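Local coordinates for protein pertussis toxin-like subunit ArtA (Escherichia coli, PDB 4Z9D) that probably transfers ADP-ribose from bound NAD to trimeric G proteins, as the catalytic subunit of a pertussis-like AB5 toxin, at residues R24-R30 with R46-I51; Y97-I103 with Q170-P174. The protein carries 2 engineered substitutions. All coordinates share one frame; numbering follows the deposited sequence.

Interaction 1 of 2, residues R24-R30 with R46-I51; sequences RSHGFNR and RDSAFI. With NAD (nicotinamide-adenine-dinucleotide), chain F.
Arg46 and His26 meet at the NAD pocket of this pertussis toxin-like ADP-ribosyltransferase fold, where a loop leaving strand 23-24 is laced to the approach of strand 50-54. The Arg46 backbone lies over one face of the His26 imidazole and the adenine N7A over the other. At the ring's edge, in plane, His26 NE2 gives NAD O2A a nearly straight hydrogen bond of 2.7 Å.

Asp47 O takes Asn29 N at 3.0 Å, almost along its C=O axis. Its carboxylate OD1, held also by Ser45, receives a weak bond from Asn29 ND2 with the amide turned 84° to it; Gln34 is that amide's stronger partner. Ser48 O accepts Gly27 N at 2.9 Å from above the carbonyl plane, while Ser48 OG accepts from Phe50 N, two residues on, in an ST turn and also bonds His35.

Ala49 N returns a bond to Asn29 O, and its methyl sits over the centre of the Phe50 ring. Phe50 CZ reaches Arg30 CG at 3.9 Å, and Phe50 O ties through a water to His26 N. Last comes Ile51, whose CD1 rests 3.7 Å from Ser25 N.

Interaction 2 of 2, residues Y97-I103 with Q170-P174; sequences YLTQRGI and QLVVP
Near the C-terminus the chain runs extended from Leu171 to Val173 past the end of helix 92-100, the CA atoms of the two segments coming no nearer than 7.1 Å, at Leu98 CA and Val173 CA, so side chains carry most of the contact. The helix closes in a Schellman motif: Gly102, at positive phi (101°), donates its N to Thr99 O, and Ile103 N bonds Leu98 O at 2.9 Å. That reversal brings Ile103 round to face the same segment as Leu98 and Arg101.

Val173 is the residue they share, and its two methyls divide the work. CG2 meets Leu98 CD2 at 3.6 Å, the two side chains lying alongside each other with opposite headings. CG1, anti to the backbone N (chi1 -180°), goes to Ile103 and Arg101 instead. It lies 4.0 Å from Ile103 CG1 and stands over one face of the Arg101 guanidinium, toward the rim of that group.

Arg101 bends at both chi2 and chi3 to fold back along the helix. Its CG passes over a face of the Tyr97 ring, and NH2 donates to Tyr97 OH, which lies in the guanidinium plane; this bond helps set how the flat group is turned toward Val173. Tyr97 itself touches Leu171 obliquely through CD2.

Leu32, from helix 32-37, packs against both Leu98 and Leu171, extending the apolar patch beneath this surface contact. At the chain's modelled end the Pro174 ring lies crosswise to the Ile103 side chain, with Pro174 CD 3.7 Å from Ile103 CD1.

Overall arrangement
Interaction 1 is partly buried and supplies Arg24, Ser25 and His26 to the NAD pocket; interaction 2 is a surface contact farther from the centre of the chain, their centres about 18 Å apart. Their chemistry differs accordingly: backbone hydrogen bonds and bridging waters join loop 24-30 to the residues leading into strand 50-54 in the first, whereas apolar side chains and one guanidinium face meet in the second. Arg30 links them. Its carbonyl O probably accepts a hydrogen bond from Val172 N at 3.1 Å, and its side chain lies against Gln170, while Leu171 packs near Phe50. Segment 170-174 thus passes from the Arg30 and Phe50 side of interaction 1 to the end of helix 92-100.

Interaction 1 of 2, residues R24-R30 with R46-I51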
loop_
_atom_site.group_PDB
_atom_site.type_symbol
_atom_site.label_atom_id
_atom_site.label_comp_id
_atom_site.label_asym_id
_atom_site.label_seq_id
_atom_site.Cartn_x
_atom_site.Cartn_y
_atom_site.Cartn_z
ATOM N N ARG A 24 9.452 4.623 -2.078
ATOM C CA ARG A 24 9.840 5.455 -0.942
ATOM C C ARG A 24 8.664 6.330 -0.516
ATOM O O ARG A 24 7.908 6.822 -1.358
ATOM C CB ARG A 24 11.071 6.317 -1.284
ATOM C CG ARG A 24 11.492 7.265 -0.158
ATOM C CD ARG A 24 12.949 7.750 -0.294
ATOM N NE ARG A 24 13.927 6.663 -0.242
ATOM C CZ ARG A 24 14.392 6.096 0.872
ATOM N NH1 ARG A 24 15.284 5.122 0.781
ATOM N NH2 ARG A 24 13.964 6.477 2.070
ATOM N N SER A 25 8.500 6.522 0.791
ATOM C CA SER A 25 7.378 7.309 1.296
ATOM C C SER A 25 7.552 8.771 0.911
ATOM O O SER A 25 8.646 9.188 0.533
ATOM C CB SER A 25 7.267 7.207 2.814
ATOM O OG SER A 25 8.457 7.675 3.434
ATOM N N HIS A 26 6.474 9.542 1.011
ATOM C CA HIS A 26 6.540 10.983 0.750
ATOM C C HIS A 26 7.431 11.703 1.761
ATOM O O HIS A 26 8.203 12.602 1.412
ATOM C CB HIS A 26 5.144 11.607 0.793
ATOM C CG HIS A 26 4.262 11.195 -0.338
ATOM N ND1 HIS A 26 4.390 11.718 -1.608
ATOM C CD2 HIS A 26 3.216 10.333 -0.386
ATOM C CE1 HIS A 26 3.473 11.179 -2.393
ATOM N NE2 HIS A 26 2.749 10.340 -1.679
ATOM N N GLY A 27 7.320 11.313 3.024
ATOM C CA GLY A 27 8.066 11.990 4.064
ATOM C C GLY A 27 8.255 11.171 5.312
ATOM O O GLY A 27 8.503 9.967 5.235
ATOM N N PHE A 28 8.122 11.823 6.468
ATOM C CA PHE A 28 8.408 11.160 7.743
ATOM C C PHE A 28 7.288 11.342 8.757
ATOM O O PHE A 28 7.471 11.070 9.937
ATOM C CB PHE A 28 9.724 11.698 8.322
ATOM C CG PHE A 28 10.910 11.442 7.441
ATOM C CD1 PHE A 28 11.601 10.241 7.512
ATOM C CD2 PHE A 28 11.312 12.391 6.513
ATOM C CE1 PHE A 28 12.689 10.000 6.685
ATOM C CE2 PHE A 28 12.390 12.163 5.683
ATOM C CZ PHE A 28 13.084 10.971 5.763
ATOM N N ASN A 29 6.127 11.794 8.291
ATOM C CA ASN A 29 4.955 12.023 9.143
ATOM C C ASN A 29 4.285 10.725 9.572
ATOM O O ASN A 29 3.596 10.087 8.770
ATOM C CB ASN A 29 3.937 12.913 8.398
ATOM C CG ASN A 29 2.650 13.157 9.186
ATOM O OD1 ASN A 29 2.483 12.695 10.318
ATOM N ND2 ASN A 29 1.721 13.890 8.568
ATOM N N ARG A 30 4.449 10.354 10.840
ATOM C CA ARG A 30 3.867 9.100 11.342
ATOM C C ARG A 30 2.495 9.254 12.011
ATOM O O ARG A 30 2.159 8.505 12.927
ATOM C CB ARG A 30 4.855 8.416 12.307
ATOM C CG ARG A 30 5.998 7.726 11.574
ATOM C CD ARG A 30 7.029 7.073 12.495
ATOM N NE ARG A 30 8.162 6.594 11.708
ATOM C CZ ARG A 30 8.616 5.345 11.714
ATOM N NH1 ARG A 30 9.645 5.030 10.943
ATOM N NH2 ARG A 30 8.060 4.421 12.488
ATOM N N ARG A 46 1.291 15.363 1.456
ATOM C CA ARG A 46 2.393 14.690 0.767
ATOM C C ARG A 46 3.640 14.560 1.639
ATOM O O ARG A 46 4.755 14.900 1.219
ATOM C CB ARG A 46 2.741 15.448 -0.515
ATOM C CG ARG A 46 1.527 15.682 -1.395
ATOM C CD ARG A 46 1.876 16.405 -2.679
ATOM N NE ARG A 46 1.042 15.937 -3.785
ATOM C CZ ARG A 46 1.397 15.010 -4.669
ATOM N NH1 ARG A 46 2.582 14.422 -4.590
ATOM N NH2 ARG A 46 0.550 14.665 -5.632
ATOM N N ASP A 47 3.451 14.088 2.862
ATOM C CA ASP A 47 4.586 13.851 3.749
ATOM C C ASP A 47 4.449 12.576 4.568
ATOM O O ASP A 47 5.189 12.374 5.522
ATOM C CB ASP A 47 4.803 15.049 4.685
ATOM C CG ASP A 47 3.596 15.348 5.546
ATOM O OD1 ASP A 47 2.584 14.626 5.441
ATOM O OD2 ASP A 47 3.675 16.289 6.371
ATOM N N SER A 48 3.501 11.720 4.197
ATOM C CA SER A 48 3.281 10.456 4.908
ATOM C C SER A 48 4.560 9.640 5.090
ATOM O O SER A 48 5.385 9.541 4.174
ATOM C CB SER A 48 2.248 9.608 4.176
ATOM O OG SER A 48 2.080 8.369 4.845
ATOM N N ALA A 49 4.715 9.055 6.275
ATOM C CA ALA A 49 5.847 8.184 6.556
ATOM C C ALA A 49 5.649 6.814 5.939
ATOM O O ALA A 49 6.573 6.008 5.880
ATOM C CB ALA A 49 6.052 8.041 8.043
ATOM N N PHE A 50 4.430 6.545 5.517
ATOM C CA PHE A 50 4.031 5.182 5.212
ATOM C C PHE A 50 3.802 4.948 3.718
ATOM O O PHE A 50 3.393 5.857 2.985
ATOM C CB PHE A 50 2.756 4.833 5.991
ATOM C CG PHE A 50 2.834 5.130 7.464
ATOM C CD1 PHE A 50 3.606 4.337 8.303
ATOM C CD2 PHE A 50 2.136 6.200 8.016
ATOM C CE1 PHE A 50 3.680 4.597 9.668
ATOM C CE2 PHE A 50 2.197 6.472 9.382
ATOM C CZ PHE A 50 2.981 5.665 10.215
ATOM N N ILE A 51 4.031 3.711 3.289
ATOM C CA ILE A 51 3.736 3.280 1.917
ATOM C C ILE A 51 2.610 2.257 1.992
ATOM O O ILE A 51 2.767 1.206 2.598
ATOM C CB ILE A 51 4.967 2.662 1.236
ATOM C CG1 ILE A 51 6.145 3.650 1.251
ATOM C CG2 ILE A 51 4.641 2.210 -0.186
ATOM C CD1 ILE A 51 7.511 2.990 1.045
HETATM P PA NAD F . 0.415 7.655 -2.661
HETATM O O1A NAD F . 1.393 6.767 -1.980
HETATM O O2A NAD F . 0.510 9.126 -2.478
HETATM O O5B NAD F . 0.461 7.280 -4.246
HETATM C C5B NAD F . -0.275 7.978 -5.265
HETATM C C4B NAD F . 0.713 8.317 -6.401
HETATM O O4B NAD F . 1.691 9.301 -5.947
HETATM C C3B NAD F . 1.540 7.110 -6.723
HETATM O O3B NAD F . 0.746 6.231 -7.577
HETATM C C2B NAD F . 2.641 7.772 -7.500
HETATM O O2B NAD F . 2.075 8.317 -8.680
HETATM C C1B NAD F . 2.962 8.952 -6.570
HETATM N N9A NAD F . 3.875 8.720 -5.394
HETATM C C8A NAD F . 3.731 8.075 -4.237
HETATM N N7A NAD F . 4.858 8.228 -3.538
HETATM C C5A NAD F . 5.698 8.986 -4.250
HETATM C C6A NAD F . 6.943 9.436 -4.009
HETATM N N6A NAD F . 7.491 9.088 -2.848
HETATM N N1A NAD F . 7.614 10.196 -4.890
HETATM C C2A NAD F . 6.985 10.530 -6.088
HETATM N N3A NAD F . 5.689 10.049 -6.320
HETATM C C4A NAD F . 5.077 9.291 -5.395
HETATM O O3 NAD F . -1.049 7.231 -2.246
HETATM P PN NAD F . -1.563 5.688 -2.223
HETATM O O1N NAD F . -0.473 4.775 -1.782
HETATM O O2N NAD F . -2.313 5.418 -3.469
HETATM O O5D NAD F . -2.576 5.806 -1.002
HETATM C C5D NAD F . -3.642 6.765 -0.984
HETATM C C4D NAD F . -4.782 6.245 -0.102
HETATM O O4D NAD F . -5.063 4.896 -0.611
HETATM C C3D NAD F . -4.343 6.091 1.366
HETATM O O3D NAD F . -5.468 6.203 2.246
HETATM C C2D NAD F . -3.885 4.646 1.339
HETATM O O2D NAD F . -3.836 4.087 2.671
HETATM C C1D NAD F . -4.955 3.973 0.488
HETATM N N1N NAD F . -4.465 2.622 0.035
HETATM C C2N NAD F . -3.701 2.497 -1.152
HETATM C C3N NAD F . -3.192 1.272 -1.583
HETATM C C7N NAD F . -2.448 1.159 -2.773
HETATM O O7N NAD F . -2.238 -0.078 -3.266
HETATM N N7N NAD F . -2.035 2.276 -3.379
HETATM C C4N NAD F . -3.448 0.143 -0.809
HETATM C C5N NAD F . -4.202 0.245 0.359
HETATM C C6N NAD F . -4.703 1.466 0.798
HETATM O O HOH W 1 4.136 7.837 1.331
HETATM O O HOH W 2 9.196 7.480 6.514
#

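Interaction 2 of 2, residues Y97-I103 with Q170-P174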
loop_
_atom_site.group_PDB
_atom_site.type_symbol
_atom_site.label_atom_id
_atom_site.label_comp_id
_atom_site.label_asym_id
_atom_site.label_seq_id
_atom_site.Cartn_x
_atom_site.Cartn_y
_atom_site.Cartn_z
ATOM N N TYR A 97 -3.698 0.584 19.717
ATOM C CA TYR A 97 -2.865 1.416 20.572
ATOM C C TYR A 97 -3.308 2.882 20.588
ATOM O O TYR A 97 -3.436 3.482 21.648
ATOM C CB TYR A 97 -1.409 1.302 20.137
ATOM C CG TYR A 97 -0.476 2.252 20.856
ATOM C CD1 TYR A 97 -0.039 1.973 22.140
ATOM C CD2 TYR A 97 0.009 3.396 20.227
ATOM C CE1 TYR A 97 0.839 2.833 22.807
ATOM C CE2 TYR A 97 0.896 4.256 20.873
ATOM C CZ TYR A 97 1.300 3.966 22.170
ATOM O OH TYR A 97 2.171 4.801 22.833
ATOM N N LEU A 98 -3.544 3.461 19.418
ATOM C CA LEU A 98 -4.017 4.848 19.343
ATOM C C LEU A 98 -5.342 5.015 20.093
ATOM O O LEU A 98 -5.583 6.030 20.747
ATOM C CB LEU A 98 -4.181 5.283 17.886
ATOM C CG LEU A 98 -2.833 5.402 17.175
ATOM C CD1 LEU A 98 -2.999 5.553 15.663
ATOM C CD2 LEU A 98 -2.040 6.573 17.744
ATOM N N THR A 99 -6.210 4.020 19.980
ATOM C CA THR A 99 -7.474 4.025 20.712
ATOM C C THR A 99 -7.254 3.986 22.238
ATOM O O THR A 99 -7.967 4.673 22.977
ATOM C CB THR A 99 -8.363 2.850 20.265
ATOM O OG1 THR A 99 -8.578 2.942 18.851
ATOM C CG2 THR A 99 -9.714 2.902 20.964
ATOM N N GLN A 100 -6.287 3.199 22.718
ATOM C CA GLN A 100 -5.981 3.193 24.156
ATOM C C GLN A 100 -5.353 4.514 24.578
ATOM O O GLN A 100 -5.343 4.869 25.757
ATOM C CB GLN A 100 -5.006 2.080 24.540
ATOM C CG GLN A 100 -5.500 0.653 24.419
ATOM C CD GLN A 100 -4.350 -0.349 24.462
ATOM O OE1 GLN A 100 -3.179 0.019 24.338
ATOM N NE2 GLN A 100 -4.684 -1.620 24.657
ATOM N N ARG A 101 -4.839 5.255 23.609
ATOM C CA ARG A 101 -4.231 6.539 23.929
ATOM C C ARG A 101 -5.235 7.669 23.844
ATOM O O ARG A 101 -4.899 8.811 24.122
ATOM C CB ARG A 101 -3.033 6.805 23.007
ATOM C CG ARG A 101 -1.852 5.859 23.235
ATOM C CD ARG A 101 -1.178 6.132 24.569
ATOM N NE ARG A 101 -0.854 7.551 24.662
ATOM C CZ ARG A 101 0.290 8.088 24.258
ATOM N NH1 ARG A 101 0.474 9.395 24.368
ATOM N NH2 ARG A 101 1.245 7.326 23.741
ATOM N N GLY A 102 -6.471 7.347 23.476
ATOM C CA GLY A 102 -7.529 8.340 23.472
ATOM C C GLY A 102 -7.868 8.900 22.108
ATOM O O GLY A 102 -8.705 9.792 21.982
ATOM N N ILE A 103 -7.218 8.382 21.075
ATOM C CA ILE A 103 -7.535 8.803 19.719
ATOM C C ILE A 103 -8.859 8.139 19.294
ATOM O O ILE A 103 -9.097 6.958 19.565
ATOM C CB ILE A 103 -6.395 8.446 18.739
ATOM C CG1 ILE A 103 -5.092 9.114 19.178
ATOM C CG2 ILE A 103 -6.761 8.823 17.319
ATOM C CD1 ILE A 103 -5.182 10.617 19.235
ATOM N N GLN A 170 7.251 5.184 17.163
ATOM C CA GLN A 170 7.324 6.621 16.927
ATOM C C GLN A 170 6.058 7.183 16.273
ATOM O O GLN A 170 6.128 8.117 15.467
ATOM C CB GLN A 170 8.558 6.958 16.065
ATOM C CG GLN A 170 9.906 6.607 16.725
ATOM C CD GLN A 170 10.557 5.344 16.175
ATOM O OE1 GLN A 170 10.416 5.022 14.991
ATOM N NE2 GLN A 170 11.283 4.619 17.036
ATOM N N LEU A 171 4.899 6.626 16.621
ATOM C CA LEU A 171 3.634 7.157 16.109
ATOM C C LEU A 171 3.374 8.581 16.617
ATOM O O LEU A 171 3.731 8.920 17.747
ATOM C CB LEU A 171 2.455 6.254 16.488
ATOM C CG LEU A 171 2.271 4.941 15.718
ATOM C CD1 LEU A 171 1.226 4.072 16.394
ATOM C CD2 LEU A 171 1.845 5.232 14.282
ATOM N N VAL A 172 2.721 9.396 15.794
ATOM C CA VAL A 172 2.251 10.700 16.251
ATOM C C VAL A 172 0.886 10.545 16.922
ATOM O O VAL A 172 -0.033 9.983 16.350
ATOM C CB VAL A 172 2.144 11.706 15.101
ATOM C CG1 VAL A 172 1.661 13.050 15.631
ATOM C CG2 VAL A 172 3.487 11.871 14.424
ATOM N N VAL A 173 0.782 11.028 18.155
ATOM C CA VAL A 173 -0.443 10.944 18.933
ATOM C C VAL A 173 -0.782 12.354 19.368
ATOM O O VAL A 173 -0.242 12.842 20.363
ATOM C CB VAL A 173 -0.284 10.047 20.171
ATOM C CG1 VAL A 173 -1.593 9.982 20.957
ATOM C CG2 VAL A 173 0.150 8.652 19.772
ATOM N N PRO A 174 -1.659 13.025 18.611
ATOM C CA PRO A 174 -2.019 14.427 18.872
ATOM C C PRO A 174 -2.714 14.619 20.216
ATOM O O PRO A 174 -3.566 13.793 20.534
ATOM C CB PRO A 174 -2.975 14.771 17.715
ATOM C CG PRO A 174 -2.812 13.649 16.704
ATOM C CD PRO A 174 -2.449 12.448 17.511
#